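Local coordinates for protein EmGH1 (Erythrobacter marinus, PDB 5Z87) that probably hydrolyses beta-glucosidic bonds of oligosaccharides, as a glycosyl hydrolase family 3 beta-glucosidase, at residues G91-S96 with I344-N349; F126-C131 with A229-H234; G273-M278 with F381-F386. All coordinates share one frame; numbering follows the deposited sequence.

From the N terminus, 91-96 comes first, on the second strand of an eight-stranded barrel, and 248 residues later 344-349 meets it, so contact 1 closes the longest loop. Contact 2, pairing 126-131 with 229-234, opens and closes inside that loop. Contact 3 begins after contact 2 has closed: 273-278 lies within the loop of contact 1, its partner 381-386 beyond it, and the two contacts therefore cross. Contacts 1 and 2 meet through the neighbouring strands 91-93 and 126-129, contacts 2 and 3 through strands 229-235 and 276-279. Together they tie barrel strands to one another and to the end of helix 366-382.

Contact 1: residues G91-S96 with I344-N349; sequences GVYSAS and IELANN
Tyr93, which packs on Leu346 with its inner atoms, has its OH hydrogen-bonded to Glu130 OE1, at an unusually short separation, in the pocket that holds a dithiothreitol molecule. CG lies anti to the backbone N and beside the carbonyl carbon (chi1 174°), which leaves Tyr93 CB and the near ring atoms against Leu346 CD1. That methyl is 3.7 Å from Tyr93 CB and 3.9 Å from Tyr93 CG, with the two side chains slanting past each other. One face of the ring is covered within the same segment by Ser94 CB, 3.9 Å above the plane over its centre, and Phe178 meets it with ring planes about 40° apart. A lighter touch lies at Gly91, the start of its strand, and Ile344, just before strand 345-346, where Ile344 CD1 stands 4.0 Å from Gly91 N. No hydrogen bond joins the segments. Gly91 and Tyr93 bond by backbone to Asn64 and Pro66, and strand 64-65 runs parallel to strand 345-346 as well. The contact thus joins the second and last strands past the first, inside the (beta/alpha)8 TIM barrel of the family 3 N-terminal domain.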
ATOM      1  N   GLY A  91     -12.422 -34.965   6.544  1.00 23.92           N
ATOM      2  CA  GLY A  91     -13.179 -34.137   7.459  1.00 19.22           C
ATOM      3  C   GLY A  91     -14.462 -33.665   6.816  1.00 20.04           C
ATOM      4  O   GLY A  91     -14.703 -33.869   5.624  1.00 22.75           O
ATOM      5  N   VAL A  92     -15.301 -33.042   7.635  1.00 19.40           N
ATOM      6  CA  VAL A  92     -16.431 -32.270   7.145  1.00 20.58           C
ATOM      7  C   VAL A  92     -16.363 -30.911   7.815  1.00 21.54           C
ATOM      8  O   VAL A  92     -15.783 -30.744   8.893  1.00 22.86           O
ATOM      9  CB  VAL A  92     -17.808 -32.927   7.412  1.00 27.15           C
ATOM     10  CG1 VAL A  92     -17.986 -34.168   6.565  1.00 20.71           C
ATOM     11  CG2 VAL A  92     -18.007 -33.215   8.901  1.00 17.42           C
ATOM     12  N   TYR A  93     -16.971 -29.936   7.157  1.00 20.82           N
ATOM     13  CA  TYR A  93     -16.982 -28.563   7.630  1.00 26.58           C
ATOM     14  C   TYR A  93     -18.410 -28.159   7.942  1.00 19.54           C
ATOM     15  O   TYR A  93     -19.310 -28.378   7.123  1.00 23.53           O
ATOM     16  CB  TYR A  93     -16.381 -27.626   6.579  1.00 21.10           C
ATOM     17  CG  TYR A  93     -16.480 -26.162   6.922  1.00 20.27           C
ATOM     18  CD1 TYR A  93     -16.114 -25.695   8.172  1.00 21.98           C
ATOM     19  CD2 TYR A  93     -16.913 -25.243   5.980  1.00 29.17           C
ATOM     20  CE1 TYR A  93     -16.182 -24.343   8.474  1.00 29.60           C
ATOM     21  CE2 TYR A  93     -16.982 -23.890   6.271  1.00 21.42           C
ATOM     22  CZ  TYR A  93     -16.621 -23.446   7.509  1.00 24.25           C
ATOM     23  OH  TYR A  93     -16.706 -22.105   7.786  1.00 26.64           O
ATOM     24  N   SER A  94     -18.613 -27.595   9.133  1.00 17.40           N
ATOM     25  CA  SER A  94     -19.877 -26.951   9.483  1.00 26.49           C
ATOM     26  C   SER A  94     -21.028 -27.957   9.613  1.00 25.51           C
ATOM     27  O   SER A  94     -21.998 -27.921   8.845  1.00 21.89           O
ATOM     28  CB  SER A  94     -20.199 -25.864   8.447  1.00 19.07           C
ATOM     29  OG  SER A  94     -21.086 -24.907   8.979  1.00 27.69           O
ATOM     30  N   ALA A  95     -20.927 -28.851  10.596  1.00 26.99           N
ATOM     31  CA  ALA A  95     -21.933 -29.873  10.846  1.00 28.66           C
ATOM     32  C   ALA A  95     -23.021 -29.405  11.798  1.00 31.30           C
ATOM     33  O   ALA A  95     -24.036 -30.093  11.942  1.00 26.40           O
ATOM     34  CB  ALA A  95     -21.278 -31.139  11.414  1.00 20.95           C
ATOM     35  N   SER A  96     -22.830 -28.257  12.446  1.00 27.49           N
ATOM     36  CA  SER A  96     -23.823 -27.756  13.388  1.00 28.98           C
ATOM     37  C   SER A  96     -25.142 -27.433  12.692  1.00 29.32           C
ATOM     38  O   SER A  96     -26.218 -27.696  13.242  1.00 32.57           O
ATOM     39  CB  SER A  96     -23.266 -26.522  14.083  1.00 34.64           C
ATOM     40  OG  SER A  96     -22.451 -25.803  13.163  1.00 34.54           O
ATOM     41  N   ILE A 344      -4.903 -31.358   3.392  1.00 22.34           N
ATOM     42  CA  ILE A 344      -6.320 -31.664   3.281  1.00 17.66           C
ATOM     43  C   ILE A 344      -7.032 -30.485   2.632  1.00 23.05           C
ATOM     44  O   ILE A 344      -6.793 -29.327   2.989  1.00 22.47           O
ATOM     45  CB  ILE A 344      -6.942 -32.023   4.650  1.00 18.27           C
ATOM     46  CG1 ILE A 344      -8.449 -32.231   4.519  1.00 23.95           C
ATOM     47  CG2 ILE A 344      -6.626 -30.982   5.688  1.00 17.26           C
ATOM     48  CD1 ILE A 344      -9.046 -33.049   5.649  1.00 20.54           C
ATOM     49  N   GLU A 345      -7.894 -30.784   1.666  1.00 21.73           N
ATOM     50  CA  GLU A 345      -8.560 -29.776   0.866  1.00 18.83           C
ATOM     51  C   GLU A 345      -9.952 -29.506   1.428  1.00 24.35           C
ATOM     52  O   GLU A 345     -10.799 -30.402   1.483  1.00 20.79           O
ATOM     53  CB  GLU A 345      -8.650 -30.214  -0.591  1.00 19.93           C
ATOM     54  CG  GLU A 345      -9.516 -29.304  -1.402  1.00 19.62           C
ATOM     55  CD  GLU A 345      -9.728 -29.825  -2.788  1.00 24.75           C
ATOM     56  OE1 GLU A 345      -9.657 -29.024  -3.741  1.00 17.60           O
ATOM     57  OE2 GLU A 345      -9.943 -31.048  -2.924  1.00 26.78           O
ATOM     58  N   LEU A 346     -10.171 -28.273   1.854  1.00 26.13           N
ATOM     59  CA  LEU A 346     -11.483 -27.799   2.268  1.00 20.89           C
ATOM     60  C   LEU A 346     -12.224 -27.355   1.014  1.00 22.38           C
ATOM     61  O   LEU A 346     -11.929 -26.303   0.442  1.00 21.69           O
ATOM     62  CB  LEU A 346     -11.328 -26.668   3.276  1.00 17.12           C
ATOM     63  CG  LEU A 346     -12.606 -25.932   3.640  1.00 26.36           C
ATOM     64  CD1 LEU A 346     -13.563 -26.857   4.379  1.00 16.13           C
ATOM     65  CD2 LEU A 346     -12.244 -24.713   4.489  1.00 16.61           C
ATOM     66  N   ALA A 347     -13.171 -28.176   0.559  1.00 26.46           N
ATOM     67  CA  ALA A 347     -13.891 -27.902  -0.680  1.00 23.98           C
ATOM     68  C   ALA A 347     -14.979 -28.940  -0.923  1.00 23.97           C
ATOM     69  O   ALA A 347     -14.866 -30.083  -0.472  1.00 21.41           O
ATOM     70  CB  ALA A 347     -12.935 -27.875  -1.881  1.00 22.01           C
ATOM     71  N   ASN A 348     -16.036 -28.546  -1.622  1.00 21.50           N
ATOM     72  CA  ASN A 348     -16.987 -29.487  -2.186  1.00 25.87           C
ATOM     73  C   ASN A 348     -16.493 -29.909  -3.557  1.00 24.92           C
ATOM     74  O   ASN A 348     -16.052 -29.072  -4.349  1.00 22.16           O
ATOM     75  CB  ASN A 348     -18.378 -28.871  -2.323  1.00 21.82           C
ATOM     76  CG  ASN A 348     -19.094 -28.762  -1.016  1.00 26.98           C
ATOM     77  OD1 ASN A 348     -18.703 -29.375  -0.017  1.00 28.48           O
ATOM     78  ND2 ASN A 348     -20.153 -27.970  -1.002  1.00 25.12           N
ATOM     79  N   ASN A 349     -16.576 -31.208  -3.839  1.00 26.61           N
ATOM     80  CA  ASN A 349     -16.138 -31.740  -5.122  1.00 23.89           C
ATOM     81  C   ASN A 349     -14.745 -31.218  -5.470  1.00 21.20           C
ATOM     82  O   ASN A 349     -14.514 -30.646  -6.534  1.00 25.21           O
ATOM     83  CB  ASN A 349     -17.154 -31.388  -6.210  1.00 25.29           C
ATOM     84  CG  ASN A 349     -16.869 -32.076  -7.519  1.00 27.35           C
ATOM     85  OD1 ASN A 349     -16.348 -33.184  -7.544  1.00 31.96           O
ATOM     86  ND2 ASN A 349     -17.204 -31.418  -8.623  1.00 31.66           N
TER

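Contact 2: residues F126-C131 with A229-H234; sequences FVFEEC and ATSVKH. With DTT (2,3-dihydroxy-1,4-dithiobutane), chain C.
Ser231 OG stands obliquely to the Phe128 ring, 4.4 Å from Phe128 CE1, a loose approach between a phenyl group and a hydroxyl that is hydrogen-bonded to Tyr309 and to the Cys177 carbonyl. The second flat group, the His234 imidazole, has Lys233 CG on one face, 3.6 Å above the plane and over its centre; the two residues are joined by a cis peptide. In the ring plane, at the edge, His234 NE2 meets O2 of the bound dithiothreitol at 2.9 Å in a nearly straight hydrogen bond (165°), while ND1 is fixed by Asp183.

Across the segments the polar link is a long salt bridge, Glu130 OE2 to Lys233 NZ at 3.5 Å, made by side chains that cross at about a right angle. Lys233 starts with CG wedged between the backbone N and the carbonyl carbon (chi1 62°), then runs extended. Its NZ bonds to dithiothreitol O2 at 3.0 Å and, weakly, to O3 at 3.3 Å, and the Phe178 carbonyl also holds it. Glu130 bends at chi2 (-78°), and its OE1 accepts a bond from dithiothreitol O3 at 2.9 Å; Tyr93 OH also bonds OE1. In the ligand, probably from the crystallisation liquor, O2 is thus shared by Lys233 and His234 and O3 is taken by Glu130 and weakly by Lys233, consistent with the sugar-binding pocket of family 3 glycosidases; Arg192 also binds it.

Strand 176-177 runs between strands 126-129 and 229-235, so the contact spans two barrel positions. Outside the barrel, Thr230 and Val232 pack on helix 201-216. The inward-pointing Phe126 touches Ala379 and Lys380 near the end of helix 366-382, and Lys233 lies against Met278 of the neighbouring strand 276-279.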
ATOM      1  N   PHE A 126     -12.737 -35.740  11.029  1.00 25.24           N
ATOM      2  CA  PHE A 126     -12.632 -34.438  11.681  1.00 18.23           C
ATOM      3  C   PHE A 126     -13.938 -33.693  11.437  1.00 17.34           C
ATOM      4  O   PHE A 126     -14.510 -33.761  10.346  1.00 20.31           O
ATOM      5  CB  PHE A 126     -11.449 -33.619  11.140  1.00 18.06           C
ATOM      6  CG  PHE A 126     -10.197 -33.712  11.988  1.00 24.01           C
ATOM      7  CD1 PHE A 126     -10.232 -33.441  13.348  1.00 20.33           C
ATOM      8  CD2 PHE A 126      -8.986 -34.086  11.424  1.00 22.93           C
ATOM      9  CE1 PHE A 126      -9.077 -33.540  14.127  1.00 22.49           C
ATOM     10  CE2 PHE A 126      -7.822 -34.183  12.204  1.00 21.09           C
ATOM     11  CZ  PHE A 126      -7.872 -33.910  13.548  1.00 19.35           C
ATOM     12  N   VAL A 127     -14.440 -33.030  12.467  1.00 18.05           N
ATOM     13  CA  VAL A 127     -15.654 -32.229  12.373  1.00 22.48           C
ATOM     14  C   VAL A 127     -15.218 -30.798  12.654  1.00 27.22           C
ATOM     15  O   VAL A 127     -14.982 -30.434  13.812  1.00 23.12           O
ATOM     16  CB  VAL A 127     -16.740 -32.693  13.351  1.00 24.10           C
ATOM     17  CG1 VAL A 127     -17.983 -31.806  13.245  1.00 19.65           C
ATOM     18  CG2 VAL A 127     -17.096 -34.150  13.085  1.00 28.04           C
ATOM     19  N   PHE A 128     -15.088 -29.993  11.602  1.00 22.75           N
ATOM     20  CA  PHE A 128     -14.491 -28.663  11.712  1.00 24.18           C
ATOM     21  C   PHE A 128     -15.589 -27.619  11.867  1.00 22.23           C
ATOM     22  O   PHE A 128     -16.535 -27.584  11.069  1.00 20.34           O
ATOM     23  CB  PHE A 128     -13.634 -28.334  10.481  1.00 19.35           C
ATOM     24  CG  PHE A 128     -12.342 -29.097  10.404  1.00 18.57           C
ATOM     25  CD1 PHE A 128     -11.354 -28.912  11.358  1.00 19.87           C
ATOM     26  CD2 PHE A 128     -12.103 -29.980   9.357  1.00 17.10           C
ATOM     27  CE1 PHE A 128     -10.147 -29.601  11.291  1.00 16.17           C
ATOM     28  CE2 PHE A 128     -10.901 -30.662   9.271  1.00 14.72           C
ATOM     29  CZ  PHE A 128      -9.922 -30.484  10.261  1.00 16.22           C
ATOM     30  N   GLU A 129     -15.466 -26.772  12.882  1.00 21.48           N
ATOM     31  CA  GLU A 129     -16.389 -25.656  13.067  1.00 25.79           C
ATOM     32  C   GLU A 129     -15.580 -24.364  13.154  1.00 27.65           C
ATOM     33  O   GLU A 129     -14.348 -24.386  13.135  1.00 26.53           O
ATOM     34  CB  GLU A 129     -17.269 -25.869  14.304  1.00 27.14           C
ATOM     35  CG  GLU A 129     -18.124 -27.155  14.231  1.00 20.36           C
ATOM     36  CD  GLU A 129     -19.296 -27.037  13.279  1.00 28.75           C
ATOM     37  OE1 GLU A 129     -19.903 -28.081  12.949  1.00 27.03           O
ATOM     38  OE2 GLU A 129     -19.618 -25.903  12.846  1.00 33.50           O
ATOM     39  N   GLU A 130     -16.271 -23.228  13.217  1.00 27.13           N
ATOM     40  CA  GLU A 130     -15.633 -21.927  13.394  1.00 27.74           C
ATOM     41  C   GLU A 130     -15.752 -21.515  14.852  1.00 23.08           C
ATOM     42  O   GLU A 130     -16.825 -21.644  15.446  1.00 31.47           O
ATOM     43  CB  GLU A 130     -16.268 -20.855  12.505  1.00 21.53           C
ATOM     44  CG  GLU A 130     -16.303 -21.198  11.043  1.00 24.32           C
ATOM     45  CD  GLU A 130     -14.958 -21.012  10.352  1.00 22.15           C
ATOM     46  OE1 GLU A 130     -14.882 -21.305   9.137  1.00 28.06           O
ATOM     47  OE2 GLU A 130     -13.991 -20.572  11.015  1.00 21.16           O
ATOM     48  N   CYS A 131     -14.654 -21.021  15.420  1.00 24.18           N
ATOM     49  CA  CYS A 131     -14.564 -20.633  16.824  1.00 18.49           C
ATOM     50  C   CYS A 131     -13.877 -19.282  16.977  1.00 19.20           C
ATOM     51  O   CYS A 131     -13.018 -19.106  17.835  1.00 24.30           O
ATOM     52  CB  CYS A 131     -13.801 -21.679  17.627  1.00 19.75           C
ATOM     53  SG  CYS A 131     -14.669 -23.269  17.771  1.00 24.34           S
ATOM     54  N   ALA A 229      -8.687 -29.199  18.114  1.00 17.90           N
ATOM     55  CA  ALA A 229      -7.539 -28.734  17.345  1.00 25.14           C
ATOM     56  C   ALA A 229      -7.777 -27.334  16.774  1.00 19.16           C
ATOM     57  O   ALA A 229      -8.868 -27.019  16.282  1.00 22.12           O
ATOM     58  CB  ALA A 229      -7.230 -29.715  16.208  1.00 20.59           C
ATOM     59  N   THR A 230      -6.747 -26.498  16.846  1.00 21.09           N
ATOM     60  CA  THR A 230      -6.725 -25.202  16.170  1.00 20.43           C
ATOM     61  C   THR A 230      -6.123 -25.351  14.779  1.00 19.46           C
ATOM     62  O   THR A 230      -5.208 -26.151  14.567  1.00 21.23           O
ATOM     63  CB  THR A 230      -5.892 -24.181  16.955  1.00 16.93           C
ATOM     64  OG1 THR A 230      -4.587 -24.718  17.206  1.00 17.25           O
ATOM     65  CG2 THR A 230      -6.542 -23.850  18.276  1.00 18.53           C
ATOM     66  N   SER A 231      -6.637 -24.566  13.830  1.00 17.15           N
ATOM     67  CA  SER A 231      -6.009 -24.380  12.521  1.00 20.82           C
ATOM     68  C   SER A 231      -5.719 -22.887  12.354  1.00 22.49           C
ATOM     69  O   SER A 231      -6.567 -22.124  11.888  1.00 21.42           O
ATOM     70  CB  SER A 231      -6.894 -24.906  11.386  1.00 16.33           C
ATOM     71  OG  SER A 231      -7.559 -26.094  11.772  1.00 20.21           O
ATOM     72  N   VAL A 232      -4.513 -22.462  12.726  1.00 19.82           N
ATOM     73  CA  VAL A 232      -4.200 -21.039  12.685  1.00 19.64           C
ATOM     74  C   VAL A 232      -4.170 -20.566  11.236  1.00 22.55           C
ATOM     75  O   VAL A 232      -3.662 -21.260  10.342  1.00 18.47           O
ATOM     76  CB  VAL A 232      -2.878 -20.765  13.417  1.00 16.55           C
ATOM     77  CG1 VAL A 232      -3.056 -21.028  14.906  1.00 13.35           C
ATOM     78  CG2 VAL A 232      -1.775 -21.664  12.862  1.00 17.35           C
ATOM     79  N   LYS A 233      -4.752 -19.392  10.987  1.00 16.04           N
ATOM     80  CA  LYS A 233      -4.967 -18.902   9.635  1.00 14.96           C
ATOM     81  C   LYS A 233      -4.739 -17.393   9.633  1.00 20.39           C
ATOM     82  O   LYS A 233      -4.739 -16.763  10.694  1.00 17.94           O
ATOM     83  CB  LYS A 233      -6.375 -19.271   9.157  1.00 16.77           C
ATOM     84  CG  LYS A 233      -7.478 -18.642   9.991  1.00 20.89           C
ATOM     85  CD  LYS A 233      -8.851 -19.032   9.499  1.00 20.85           C
ATOM     86  CE  LYS A 233      -9.919 -18.106  10.098  1.00 24.94           C
ATOM     87  NZ  LYS A 233     -11.326 -18.637   9.935  1.00 20.64           N
ATOM     88  N   HIS A 234      -4.516 -16.797   8.450  1.00 18.24           N
ATOM     89  CA  HIS A 234      -4.347 -17.455   7.159  1.00 17.49           C
ATOM     90  C   HIS A 234      -2.912 -17.303   6.657  1.00 19.38           C
ATOM     91  O   HIS A 234      -2.472 -16.188   6.404  1.00 17.37           O
ATOM     92  CB  HIS A 234      -5.315 -16.875   6.131  1.00 17.88           C
ATOM     93  CG  HIS A 234      -6.724 -16.750   6.616  1.00 17.94           C
ATOM     94  ND1 HIS A 234      -7.115 -15.800   7.538  1.00 19.33           N
ATOM     95  CD2 HIS A 234      -7.846 -17.434   6.279  1.00 16.79           C
ATOM     96  CE1 HIS A 234      -8.415 -15.911   7.753  1.00 21.14           C
ATOM     97  NE2 HIS A 234      -8.883 -16.889   6.996  1.00 20.92           N
TER
HETATM   98  S1  DTT C 801     -13.031 -18.253   3.127  1.00 58.96           S
HETATM   99  C1  DTT C 801     -12.094 -17.920   4.666  1.00 31.68           C
HETATM  100  C2  DTT C 801     -12.531 -18.479   6.046  1.00 38.34           C
HETATM  101  O2  DTT C 801     -11.458 -18.183   6.936  1.00 28.49           O
HETATM  102  C3  DTT C 801     -12.953 -19.964   6.199  1.00 35.22           C
HETATM  103  O3  DTT C 801     -12.602 -20.492   7.484  1.00 26.79           O
HETATM  104  C4  DTT C 801     -14.459 -20.149   6.073  1.00 45.60           C
HETATM  105  S4  DTT C 801     -15.082 -20.658   4.446  1.00 56.61           S

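Contact 3: residues G273-M278 with F381-F386; sequences GSIGLM and FKCGLF
Ile275 and Lys382 make the tight part of this contact, an apolar touch between the tip of one side chain and the aliphatic length of the other. Ile275 CD1 is 3.7 Å from Lys382 CD and 3.8 Å from Lys382 CG, and it also reaches Cys383 SG at 3.9 Å, so one methyl meets two successive residues, Lys382 and Cys383. Lys382 gets there by placing CG anti to its own N (chi1 -179°) and staying extended, which lays its methylenes beside the isoleucine.

The far end of the lysine is the loose side. Lys382 NZ is 4.4 Å from Gly273 O, too far for a hydrogen bond, and both residues are partly exposed; Gly273 O is bonded instead by Gln216 NE2. No hydrogen bond crosses the contact; the hydrogen bonds lie within the segments or go to other residues. Ser274 OG donates to Gly276 O at 2.8 Å, in the carbonyl plane, while Thr230 OG1 also bonds that hydroxyl. In 381-386, Gly384 ends the helix with positive phi in a Schellman motif, its N bonded to Phe381 O at 2.8 Å. Beyond the turn Phe386 folds back, its CE1 lying over the centre of the Phe381 ring.

In the barrel, strand 276-279 lies between strands 229-235 and 309-311, and Ile275 just precedes it. The C-terminal end of helix 366-382 lies by the starts of strands 229-235 and 276-279: Ile275 also touches Ala379, Cys383 packs on Ala229, and Phe381 and Lys382 lean on helix 43-51.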
ATOM      1  N   GLY A 273       1.901 -25.315  20.084  1.00 26.82           N
ATOM      2  CA  GLY A 273       1.635 -26.643  19.564  1.00 21.63           C
ATOM      3  C   GLY A 273       0.357 -26.783  18.773  1.00 23.90           C
ATOM      4  O   GLY A 273      -0.266 -27.852  18.809  1.00 23.51           O
ATOM      5  N   SER A 274      -0.064 -25.725  18.076  1.00 21.36           N
ATOM      6  CA  SER A 274      -1.197 -25.822  17.163  1.00 23.51           C
ATOM      7  C   SER A 274      -1.048 -27.052  16.272  1.00 17.16           C
ATOM      8  O   SER A 274       0.016 -27.297  15.709  1.00 23.87           O
ATOM      9  CB  SER A 274      -1.296 -24.541  16.314  1.00 19.43           C
ATOM     10  OG  SER A 274      -2.362 -24.598  15.369  1.00 14.87           O
ATOM     11  N   ILE A 275      -2.120 -27.831  16.165  1.00 20.45           N
ATOM     12  CA  ILE A 275      -2.092 -29.066  15.392  1.00 19.29           C
ATOM     13  C   ILE A 275      -2.331 -28.781  13.914  1.00 18.67           C
ATOM     14  O   ILE A 275      -1.786 -29.470  13.042  1.00 18.92           O
ATOM     15  CB  ILE A 275      -3.143 -30.047  15.965  1.00 22.28           C
ATOM     16  CG1 ILE A 275      -2.738 -30.550  17.347  1.00 24.32           C
ATOM     17  CG2 ILE A 275      -3.383 -31.243  15.047  1.00 19.26           C
ATOM     18  CD1 ILE A 275      -3.849 -31.349  18.033  1.00 18.20           C
ATOM     19  N   GLY A 276      -3.159 -27.783  13.601  1.00 14.57           N
ATOM     20  CA  GLY A 276      -3.493 -27.454  12.236  1.00 18.77           C
ATOM     21  C   GLY A 276      -3.066 -26.040  11.857  1.00 20.51           C
ATOM     22  O   GLY A 276      -2.699 -25.213  12.706  1.00 21.52           O
ATOM     23  N   LEU A 277      -3.130 -25.775  10.555  1.00 22.87           N
ATOM     24  CA  LEU A 277      -2.793 -24.481   9.974  1.00 21.25           C
ATOM     25  C   LEU A 277      -3.532 -24.377   8.654  1.00 17.98           C
ATOM     26  O   LEU A 277      -3.594 -25.363   7.908  1.00 21.31           O
ATOM     27  CB  LEU A 277      -1.282 -24.338   9.759  1.00 19.72           C
ATOM     28  CG  LEU A 277      -0.793 -23.114   8.969  1.00 17.05           C
ATOM     29  CD1 LEU A 277       0.493 -22.609   9.591  1.00 14.14           C
ATOM     30  CD2 LEU A 277      -0.564 -23.451   7.502  1.00 14.56           C
ATOM     31  N   MET A 278      -4.088 -23.196   8.365  1.00 16.49           N
ATOM     32  CA  MET A 278      -4.774 -22.947   7.094  1.00 17.43           C
ATOM     33  C   MET A 278      -4.033 -21.889   6.275  1.00 15.91           C
ATOM     34  O   MET A 278      -3.543 -20.900   6.823  1.00 17.93           O
ATOM     35  CB  MET A 278      -6.223 -22.502   7.324  1.00 17.46           C
ATOM     36  CG  MET A 278      -6.998 -22.182   6.049  1.00 15.59           C
ATOM     37  SD  MET A 278      -8.656 -21.547   6.416  1.00 18.99           S
ATOM     38  CE  MET A 278      -9.505 -23.022   6.951  1.00 18.60           C
ATOM     39  N   PHE A 381      -5.443 -39.112  15.829  1.00 21.11           N
ATOM     40  CA  PHE A 381      -5.055 -39.826  17.040  1.00 22.59           C
ATOM     41  C   PHE A 381      -4.859 -38.856  18.201  1.00 25.88           C
ATOM     42  O   PHE A 381      -5.424 -39.048  19.286  1.00 24.65           O
ATOM     43  CB  PHE A 381      -3.789 -40.657  16.781  1.00 26.81           C
ATOM     44  CG  PHE A 381      -4.057 -41.963  16.047  1.00 28.21           C
ATOM     45  CD1 PHE A 381      -4.798 -42.982  16.654  1.00 27.63           C
ATOM     46  CD2 PHE A 381      -3.574 -42.173  14.761  1.00 25.44           C
ATOM     47  CE1 PHE A 381      -5.065 -44.182  15.984  1.00 24.12           C
ATOM     48  CE2 PHE A 381      -3.825 -43.375  14.084  1.00 28.70           C
ATOM     49  CZ  PHE A 381      -4.575 -44.380  14.697  1.00 28.01           C
ATOM     50  N   LYS A 382      -4.105 -37.772  17.966  1.00 24.40           N
ATOM     51  CA  LYS A 382      -3.846 -36.776  19.006  1.00 22.08           C
ATOM     52  C   LYS A 382      -5.139 -36.180  19.571  1.00 24.35           C
ATOM     53  O   LYS A 382      -5.230 -35.904  20.776  1.00 23.40           O
ATOM     54  CB  LYS A 382      -2.945 -35.663  18.445  1.00 19.65           C
ATOM     55  CG  LYS A 382      -2.584 -34.581  19.477  1.00 25.39           C
ATOM     56  CD  LYS A 382      -1.281 -33.828  19.130  1.00 22.79           C
ATOM     57  CE  LYS A 382      -0.919 -32.837  20.227  1.00 26.08           C
ATOM     58  NZ  LYS A 382       0.329 -32.055  19.946  1.00 40.21           N
ATOM     59  N   CYS A 383      -6.144 -35.959  18.720  1.00 17.47           N
ATOM     60  CA  CYS A 383      -7.410 -35.417  19.187  1.00 24.98           C
ATOM     61  C   CYS A 383      -8.322 -36.474  19.784  1.00 26.69           C
ATOM     62  O   CYS A 383      -9.438 -36.137  20.190  1.00 27.50           O
ATOM     63  CB  CYS A 383      -8.134 -34.698  18.045  1.00 20.30           C
ATOM     64  SG  CYS A 383      -7.210 -33.231  17.495  1.00 25.07           S
ATOM     65  N   GLY A 384      -7.886 -37.729  19.833  1.00 25.07           N
ATOM     66  CA  GLY A 384      -8.664 -38.772  20.472  1.00 26.22           C
ATOM     67  C   GLY A 384      -9.822 -39.314  19.672  1.00 28.00           C
ATOM     68  O   GLY A 384     -10.682 -39.985  20.250  1.00 31.08           O
ATOM     69  N   LEU A 385      -9.882 -39.051  18.358  1.00 24.98           N
ATOM     70  CA  LEU A 385     -11.041 -39.501  17.585  1.00 22.12           C
ATOM     71  C   LEU A 385     -11.206 -41.011  17.657  1.00 29.02           C
ATOM     72  O   LEU A 385     -12.332 -41.512  17.579  1.00 28.51           O
ATOM     73  CB  LEU A 385     -10.941 -39.087  16.112  1.00 20.08           C
ATOM     74  CG  LEU A 385     -10.670 -37.634  15.692  1.00 26.80           C
ATOM     75  CD1 LEU A 385     -11.331 -37.367  14.359  1.00 21.13           C
ATOM     76  CD2 LEU A 385     -11.130 -36.638  16.726  1.00 20.63           C
ATOM     77  N   PHE A 386     -10.104 -41.749  17.804  1.00 25.88           N
ATOM     78  CA  PHE A 386     -10.164 -43.202  17.789  1.00 29.58           C
ATOM     79  C   PHE A 386     -10.580 -43.780  19.134  1.00 35.75           C
ATOM     80  O   PHE A 386     -11.102 -44.896  19.182  1.00 31.59           O
ATOM     81  CB  PHE A 386      -8.802 -43.790  17.394  1.00 22.63           C
ATOM     82  CG  PHE A 386      -8.417 -43.565  15.942  1.00 29.20           C
ATOM     83  CD1 PHE A 386      -7.774 -42.392  15.540  1.00 25.27           C
ATOM     84  CD2 PHE A 386      -8.651 -44.544  14.990  1.00 24.42           C
ATOM     85  CE1 PHE A 386      -7.378 -42.216  14.207  1.00 27.64           C
ATOM     86  CE2 PHE A 386      -8.269 -44.365  13.653  1.00 25.72           C
ATOM     87  CZ  PHE A 386      -7.638 -43.200  13.262  1.00 18.69           C
TER